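Local coordinates for PAC2 family protein (Mycobacterium tuberculosis, PDB 2WAM) that is of unknown function but belongs to the PAC2 family, as a representative of a gene family duplicated in actinobacteria, at residues Arg64-Ser76 with Gly141-Asp153. Sequence-based numbering, arbitrary orientation.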
loop_
_atom_site.group_PDB
_atom_site.type_symbol
_atom_site.label_atom_id
_atom_site.label_comp_id
_atom_site.label_asym_id
_atom_site.label_seq_id
_atom_site.Cartn_x
_atom_site.Cartn_y
_atom_site.Cartn_z
ATOM N N ARG A 64 -14.403 -31.766 15.716
ATOM C CA ARG A 64 -13.295 -32.037 14.806
ATOM C C ARG A 64 -13.240 -30.983 13.686
ATOM O O ARG A 64 -14.262 -30.432 13.285
ATOM C CB ARG A 64 -13.535 -33.418 14.215
ATOM C CG ARG A 64 -12.343 -34.223 13.772
ATOM C CD ARG A 64 -12.871 -35.623 13.413
ATOM N NE ARG A 64 -12.001 -36.401 12.539
ATOM C CZ ARG A 64 -10.812 -36.867 12.905
ATOM N NH1 ARG A 64 -10.347 -36.615 14.123
ATOM N NH2 ARG A 64 -10.085 -37.575 12.051
ATOM N N GLY A 65 -12.050 -30.698 13.174
ATOM C CA GLY A 65 -11.916 -29.694 12.134
ATOM C C GLY A 65 -12.211 -30.212 10.737
ATOM O O GLY A 65 -12.253 -31.427 10.518
ATOM N N PRO A 66 -12.396 -29.289 9.777
ATOM C CA PRO A 66 -12.688 -29.582 8.367
ATOM C C PRO A 66 -11.510 -30.183 7.592
ATOM O O PRO A 66 -10.349 -29.890 7.855
ATOM C CB PRO A 66 -12.994 -28.204 7.767
ATOM C CG PRO A 66 -12.894 -27.222 8.878
ATOM C CD PRO A 66 -12.146 -27.856 9.989
ATOM N N VAL A 67 -11.839 -31.019 6.619
ATOM C CA VAL A 67 -10.903 -31.440 5.588
ATOM C C VAL A 67 -10.806 -30.335 4.516
ATOM O O VAL A 67 -11.799 -29.675 4.197
ATOM C CB VAL A 67 -11.381 -32.768 4.962
ATOM C CG1 VAL A 67 -10.718 -33.031 3.635
ATOM C CG2 VAL A 67 -11.127 -33.906 5.924
ATOM N N LEU A 68 -9.604 -30.108 3.994
ATOM C CA LEU A 68 -9.408 -29.170 2.903
ATOM C C LEU A 68 -9.024 -29.945 1.654
ATOM O O LEU A 68 -8.036 -30.669 1.656
ATOM C CB LEU A 68 -8.311 -28.151 3.230
ATOM C CG LEU A 68 -7.836 -27.295 2.043
ATOM C CD1 LEU A 68 -8.986 -26.492 1.420
ATOM C CD2 LEU A 68 -6.706 -26.369 2.451
ATOM N N VAL A 69 -9.813 -29.787 0.596
ATOM C CA VAL A 69 -9.519 -30.390 -0.699
ATOM C C VAL A 69 -9.056 -29.291 -1.641
ATOM O O VAL A 69 -9.710 -28.257 -1.739
ATOM C CB VAL A 69 -10.780 -31.049 -1.318
ATOM C CG1 VAL A 69 -10.442 -31.691 -2.635
ATOM C CG2 VAL A 69 -11.388 -32.060 -0.365
ATOM N N HIS A 70 -7.933 -29.498 -2.326
ATOM C CA HIS A 70 -7.482 -28.546 -3.352
ATOM C C HIS A 70 -7.456 -29.157 -4.750
ATOM O O HIS A 70 -6.914 -30.251 -4.968
ATOM C CB HIS A 70 -6.148 -27.834 -2.997
ATOM C CG HIS A 70 -5.020 -28.751 -2.622
ATOM N ND1 HIS A 70 -3.890 -28.899 -3.400
ATOM C CD2 HIS A 70 -4.822 -29.528 -1.528
ATOM C CE1 HIS A 70 -3.055 -29.739 -2.811
ATOM N NE2 HIS A 70 -3.597 -30.136 -1.673
ATOM N N ALA A 71 -8.062 -28.430 -5.686
ATOM C CA ALA A 71 -8.198 -28.877 -7.069
ATOM C C ALA A 71 -7.912 -27.737 -8.035
ATOM O O ALA A 71 -8.775 -26.903 -8.287
ATOM C CB ALA A 71 -9.600 -29.427 -7.306
ATOM N N LEU A 72 -6.702 -27.721 -8.586
ATOM C CA LEU A 72 -6.249 -26.623 -9.431
ATOM C C LEU A 72 -5.918 -27.063 -10.865
ATOM O O LEU A 72 -5.281 -28.091 -11.090
ATOM C CB LEU A 72 -5.059 -25.899 -8.773
ATOM C CG LEU A 72 -5.267 -25.400 -7.334
ATOM C CD1 LEU A 72 -4.010 -24.767 -6.770
ATOM C CD2 LEU A 72 -6.431 -24.422 -7.260
ATOM N N GLU A 73 -6.362 -26.269 -11.832
ATOM C CA GLU A 73 -6.184 -26.591 -13.239
ATOM C C GLU A 73 -5.071 -25.762 -13.851
ATOM O O GLU A 73 -4.918 -24.592 -13.521
ATOM C CB GLU A 73 -7.469 -26.317 -14.008
ATOM C CG GLU A 73 -8.726 -26.676 -13.261
ATOM C CD GLU A 73 -9.954 -26.075 -13.904
ATOM O OE1 GLU A 73 -9.905 -25.788 -15.121
ATOM O OE2 GLU A 73 -10.960 -25.893 -13.192
ATOM N N GLY A 74 -4.314 -26.364 -14.762
ATOM C CA GLY A 74 -3.227 -25.666 -15.420
ATOM C C GLY A 74 -1.894 -26.387 -15.336
ATOM O O GLY A 74 -0.974 -26.083 -16.090
ATOM N N PHE A 75 -1.794 -27.351 -14.426
ATOM C CA PHE A 75 -0.584 -28.148 -14.276
ATOM C C PHE A 75 -0.632 -29.377 -15.177
ATOM O O PHE A 75 0.022 -29.430 -16.207
ATOM C CB PHE A 75 -0.399 -28.569 -12.815
ATOM C CG PHE A 75 0.783 -29.478 -12.587
ATOM C CD1 PHE A 75 0.663 -30.594 -11.778
ATOM C CD2 PHE A 75 2.009 -29.217 -13.185
ATOM C CE1 PHE A 75 1.738 -31.424 -11.567
ATOM C CE2 PHE A 75 3.084 -30.045 -12.981
ATOM C CZ PHE A 75 2.955 -31.147 -12.171
ATOM N N SER A 76 -1.408 -30.367 -14.767
ATOM C CA SER A 76 -1.645 -31.549 -15.572
ATOM C C SER A 76 -3.116 -31.891 -15.451
ATOM O O SER A 76 -3.592 -32.188 -14.355
ATOM C CB SER A 76 -0.804 -32.718 -15.070
ATOM O OG SER A 76 -1.243 -33.939 -15.636
ATOM N N GLY A 141 -24.170 -33.554 6.228
ATOM C CA GLY A 141 -23.948 -32.244 6.821
ATOM C C GLY A 141 -22.573 -31.971 7.413
ATOM O O GLY A 141 -22.374 -30.939 8.045
ATOM N N THR A 142 -21.622 -32.885 7.237
ATOM C CA THR A 142 -20.250 -32.609 7.652
ATOM C C THR A 142 -19.641 -31.524 6.774
ATOM O O THR A 142 -19.569 -31.689 5.545
ATOM C CB THR A 142 -19.353 -33.818 7.480
ATOM O OG1 THR A 142 -19.987 -34.979 8.023
ATOM C CG2 THR A 142 -18.043 -33.564 8.177
ATOM N N PRO A 143 -19.191 -30.417 7.389
ATOM C CA PRO A 143 -18.571 -29.308 6.639
ATOM C C PRO A 143 -17.187 -29.675 6.127
ATOM O O PRO A 143 -16.464 -30.420 6.787
ATOM C CB PRO A 143 -18.451 -28.181 7.683
ATOM C CG PRO A 143 -19.385 -28.590 8.797
ATOM C CD PRO A 143 -19.370 -30.087 8.812
ATOM N N PHE A 144 -16.833 -29.181 4.948
ATOM C CA PHE A 144 -15.457 -29.283 4.486
ATOM C C PHE A 144 -15.125 -28.140 3.552
ATOM O O PHE A 144 -16.020 -27.434 3.095
ATOM C CB PHE A 144 -15.135 -30.665 3.879
ATOM C CG PHE A 144 -15.871 -30.982 2.599
ATOM C CD1 PHE A 144 -15.241 -30.853 1.374
ATOM C CD2 PHE A 144 -17.176 -31.458 2.627
ATOM C CE1 PHE A 144 -15.909 -31.170 0.191
ATOM C CE2 PHE A 144 -17.848 -31.773 1.446
ATOM C CZ PHE A 144 -17.213 -31.628 0.230
ATOM N N LEU A 145 -13.834 -27.944 3.294
ATOM C CA LEU A 145 -13.392 -26.861 2.422
ATOM C C LEU A 145 -12.920 -27.371 1.058
ATOM O O LEU A 145 -12.370 -28.476 0.931
ATOM C CB LEU A 145 -12.289 -26.047 3.101
ATOM C CG LEU A 145 -12.705 -25.303 4.370
ATOM C CD1 LEU A 145 -11.512 -24.623 5.029
ATOM C CD2 LEU A 145 -13.792 -24.293 4.039
ATOM N N LEU A 146 -13.149 -26.555 0.038
ATOM C CA LEU A 146 -12.695 -26.861 -1.311
ATOM C C LEU A 146 -11.994 -25.647 -1.864
ATOM O O LEU A 146 -12.592 -24.592 -1.961
ATOM C CB LEU A 146 -13.871 -27.209 -2.235
ATOM C CG LEU A 146 -13.502 -27.354 -3.724
ATOM C CD1 LEU A 146 -12.518 -28.501 -3.961
ATOM C CD2 LEU A 146 -14.728 -27.537 -4.605
ATOM N N LEU A 147 -10.722 -25.802 -2.211
ATOM C CA LEU A 147 -9.966 -24.783 -2.937
ATOM C C LEU A 147 -9.905 -25.164 -4.418
ATOM O O LEU A 147 -9.346 -26.208 -4.760
ATOM C CB LEU A 147 -8.545 -24.673 -2.371
ATOM C CG LEU A 147 -7.594 -23.727 -3.114
ATOM C CD1 LEU A 147 -8.005 -22.266 -2.923
ATOM C CD2 LEU A 147 -6.176 -23.958 -2.672
ATOM N N ALA A 148 -10.473 -24.333 -5.296
ATOM C CA ALA A 148 -10.575 -24.693 -6.720
ATOM C C ALA A 148 -10.487 -23.509 -7.663
ATOM O O ALA A 148 -10.649 -22.360 -7.253
ATOM C CB ALA A 148 -11.860 -25.499 -6.994
ATOM N N GLY A 149 -10.216 -23.809 -8.930
ATOM C CA GLY A 149 -9.999 -22.794 -9.949
ATOM C C GLY A 149 -8.693 -23.003 -10.698
ATOM O O GLY A 149 -8.147 -24.108 -10.712
ATOM N N LEU A 150 -8.184 -21.938 -11.314
ATOM C CA LEU A 150 -6.933 -22.004 -12.077
ATOM C C LEU A 150 -5.713 -22.007 -11.173
ATOM O O LEU A 150 -5.639 -21.232 -10.230
ATOM C CB LEU A 150 -6.811 -20.809 -13.028
ATOM C CG LEU A 150 -7.984 -20.574 -13.970
ATOM C CD1 LEU A 150 -7.578 -19.696 -15.127
ATOM C CD2 LEU A 150 -8.489 -21.895 -14.488
ATOM N N GLU A 151 -4.750 -22.871 -11.467
ATOM C CA GLU A 151 -3.406 -22.703 -10.918
ATOM C C GLU A 151 -2.863 -21.335 -11.338
ATOM O O GLU A 151 -2.846 -21.011 -12.526
ATOM C CB GLU A 151 -2.488 -23.806 -11.434
ATOM C CG GLU A 151 -1.045 -23.707 -10.985
ATOM C CD GLU A 151 -0.174 -24.725 -11.686
ATOM O OE1 GLU A 151 -0.144 -24.712 -12.932
ATOM O OE2 GLU A 151 0.469 -25.548 -11.003
ATOM N N PRO A 152 -2.431 -20.518 -10.367
ATOM C CA PRO A 152 -1.846 -19.212 -10.692
ATOM C C PRO A 152 -0.528 -19.334 -11.482
ATOM O O PRO A 152 0.137 -20.361 -11.410
ATOM C CB PRO A 152 -1.566 -18.587 -9.314
ATOM C CG PRO A 152 -2.182 -19.500 -8.287
ATOM C CD PRO A 152 -2.340 -20.839 -8.933
ATOM N N ASP A 153 -0.166 -18.299 -12.232
ATOM C CA ASP A 153 1.157 -18.232 -12.853
ATOM C C ASP A 153 2.122 -17.544 -11.892
ATOM O O ASP A 153 3.292 -17.902 -11.799
ATOM C CB ASP A 153 1.120 -17.437 -14.162
ATOM C CG ASP A 153 0.266 -18.083 -15.207
ATOM O OD1 ASP A 153 -0.943 -17.811 -15.231
ATOM O OD2 ASP A 153 0.807 -18.861 -16.013
HETATM O O HOH W 1 -14.541 -32.374 6.833
HETATM O O HOH W 2 -11.001 -26.695 -10.437
#
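Leu-147 and Leu-68 meet on one face of two adjoining parallel strands, 67-73 and 143-148. CD1 of Leu-68 sits 3.7 Å from CB of Leu-145 and also reaches CB of Leu-147. With its CG anti to the backbone N (chi1 168°), Leu-68 leans across to the neighbouring strand. CD2 of Leu-147 lies 3.9 Å from CB of His-70, and its CG touches CD2 of Leu-72. The His-70 ring leads away from Leu-147, and its ND1 is hydrogen-bonded to Ser-220 OG. On the opposite face, CG1 of Val-69 packs on CD1 of Leu-146 at 4.0 Å. Helix 81-92 packs on this face through Ala-71, Leu-146 and Ala-148.

The two strands are central neighbours in a mixed sheet, with strand 174-183 on the far side of 67-73. Their backbone ladder is regular from Val-67 to Leu-147. It weakens at Gly-149, where the chain turns a corner and the N to Ala-71 O bond is long (3.5 Å). One water helps there, donating to Ala-71 O and to Glu-73 OE2. The ladder then recovers. Glu-73 N bonds to Gly-149 O, and Glu-151 N bonds to Glu-73 O at 2.7 Å. At the other end, a second water joins Val-67 N to Pro-143 O.

Beyond the ladder, the extended Glu-151 runs past Gly-74 toward Phe-75. Its CB lies 3.3 Å from Glu-73 O, and its OE2 comes within 3.6 Å of Phe-75 CB. The carboxylate is held by several partners. OE2 accepts from Ala-219 N, while OE1 forms salt bridges with Arg-110 and Arg-113 of the second subunit. Gly-74 O also bonds to that Arg-110, which places this polar edge at a subunit interface.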